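Side-chain contact in divalent cation tolerance protein (Thermus thermophilus, PDB 1NZA), which forms a homotrimer, binds metal ions and is probably involved in resistance toward heavy metals: residues Arg16-Ala19 / Lys20-Glu24. Residues are numbered along the deposited sequence; the frame is centred on the assembly and turned at random.
Sequences RTIA and KALVE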
loop_
_atom_site.group_PDB
_atom_site.type_symbol
_atom_site.label_atom_id
_atom_site.label_comp_id
_atom_site.label_asym_id
_atom_site.label_seq_id
_atom_site.Cartn_x
_atom_site.Cartn_y
_atom_site.Cartn_z
ATOM N N ARG A 16 0.976 14.137 -10.883
ATOM C CA ARG A 16 1.615 15.311 -10.303
ATOM C C ARG A 16 0.643 16.448 -10.004
ATOM O O ARG A 16 0.740 17.095 -8.958
ATOM C CB ARG A 16 2.729 15.802 -11.232
ATOM C CG ARG A 16 3.871 14.812 -11.366
ATOM C CD ARG A 16 4.975 15.371 -12.244
ATOM N NE ARG A 16 5.590 16.555 -11.644
ATOM C CZ ARG A 16 6.445 16.522 -10.627
ATOM N NH1 ARG A 16 6.948 17.653 -10.146
ATOM N NH2 ARG A 16 6.813 15.361 -10.098
ATOM N N THR A 17 -0.287 16.692 -10.922
ATOM C CA THR A 17 -1.279 17.748 -10.739
ATOM C C THR A 17 -2.097 17.482 -9.475
ATOM O O THR A 17 -2.294 18.377 -8.643
ATOM C CB THR A 17 -2.236 17.819 -11.937
ATOM O OG1 THR A 17 -1.486 18.075 -13.130
ATOM C CG2 THR A 17 -3.266 18.924 -11.735
ATOM N N ILE A 18 -2.574 16.248 -9.324
ATOM C CA ILE A 18 -3.356 15.904 -8.140
ATOM C C ILE A 18 -2.510 15.933 -6.871
ATOM O O ILE A 18 -2.940 16.453 -5.836
ATOM C CB ILE A 18 -4.031 14.526 -8.308
ATOM C CG1 ILE A 18 -5.169 14.639 -9.324
ATOM C CG2 ILE A 18 -4.564 14.021 -6.975
ATOM C CD1 ILE A 18 -5.821 13.315 -9.662
ATOM N N ALA A 19 -1.299 15.389 -6.938
ATOM C CA ALA A 19 -0.432 15.392 -5.764
ATOM C C ALA A 19 -0.158 16.821 -5.306
ATOM O O ALA A 19 -0.264 17.132 -4.121
ATOM C CB ALA A 19 0.888 14.680 -6.073
ATOM N N LYS A 20 0.186 17.694 -6.250
ATOM C CA LYS A 20 0.481 19.078 -5.905
ATOM C C LYS A 20 -0.745 19.809 -5.382
ATOM O O LYS A 20 -0.672 20.522 -4.380
ATOM C CB LYS A 20 1.056 19.820 -7.115
ATOM C CG LYS A 20 2.440 19.346 -7.518
ATOM C CD LYS A 20 3.096 20.311 -8.494
ATOM C CE LYS A 20 2.316 20.427 -9.791
ATOM N NZ LYS A 20 2.998 21.342 -10.748
ATOM N N ALA A 21 -1.875 19.629 -6.055
ATOM C CA ALA A 21 -3.111 20.285 -5.646
ATOM C C ALA A 21 -3.508 19.906 -4.220
ATOM O O ALA A 21 -3.862 20.769 -3.420
ATOM C CB ALA A 21 -4.227 19.937 -6.614
ATOM N N LEU A 22 -3.437 18.619 -3.893
ATOM C CA LEU A 22 -3.802 18.176 -2.551
ATOM C C LEU A 22 -2.878 18.732 -1.466
ATOM O O LEU A 22 -3.343 19.172 -0.409
ATOM C CB LEU A 22 -3.831 16.644 -2.495
ATOM C CG LEU A 22 -4.929 16.038 -3.367
ATOM C CD1 LEU A 22 -4.857 14.523 -3.337
ATOM C CD2 LEU A 22 -6.286 16.525 -2.865
ATOM N N VAL A 23 -1.574 18.727 -1.717
ATOM C CA VAL A 23 -0.641 19.240 -0.726
ATOM C C VAL A 23 -0.722 20.766 -0.627
ATOM O O VAL A 23 -0.722 21.321 0.475
ATOM C CB VAL A 23 0.811 18.818 -1.045
ATOM C CG1 VAL A 23 1.755 19.344 0.024
ATOM C CG2 VAL A 23 0.899 17.294 -1.116
ATOM N N GLU A 24 -0.796 21.442 -1.770
ATOM C CA GLU A 24 -0.887 22.902 -1.776
ATOM C C GLU A 24 -2.101 23.354 -0.967
ATOM O O GLU A 24 -2.014 24.271 -0.150
ATOM C CB GLU A 24 -1.037 23.441 -3.206
ATOM C CG GLU A 24 0.120 23.158 -4.148
ATOM C CD GLU A 24 -0.102 23.753 -5.533
ATOM O OE1 GLU A 24 -1.220 23.608 -6.081
ATOM O OE2 GLU A 24 0.845 24.362 -6.079
#
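Ile18 and Leu22, one turn apart, make a local i to i+4 contact on the side of helix 12-24 that faces helix 64-74. Their side chains run alongside each other and point the same way, methyl against methyl, with Ile18 CG2 3.7 Å from Leu22 CD1. Ile18 places that branch anti to its own N, with CG1 beside the N (chi1 -72°), while Leu22 turns CG anti to its carbonyl carbon, and CG lies 3.2 Å from Ile18 O. Four successive backbone hydrogen bonds run through this part of the helix, from Lys20 N to Arg16 O (2.8 Å) through to Val23 N to Ala19 O (3.2 Å). In the ferredoxin-like fold of CutA, this helix packs with helix 64-74 on the antiparallel sheet: Ile18 and Ala21 touch Leu74, Leu22 meets Leu67, and Ala19 and Val23 lie on Val31 of strand 30-42. On the outer side the aliphatic chain of Lys20 passes Arg16 O, CG at 3.2 Å. Its NZ stays 5.4 Å from Arg16 NH1, a like charge; the salt bridge from Arg16 NH1 to Glu49 of a second subunit in the trimer probably offsets any repulsion. Thr17 OG1 hydrogen-bonds back to Glu13 O.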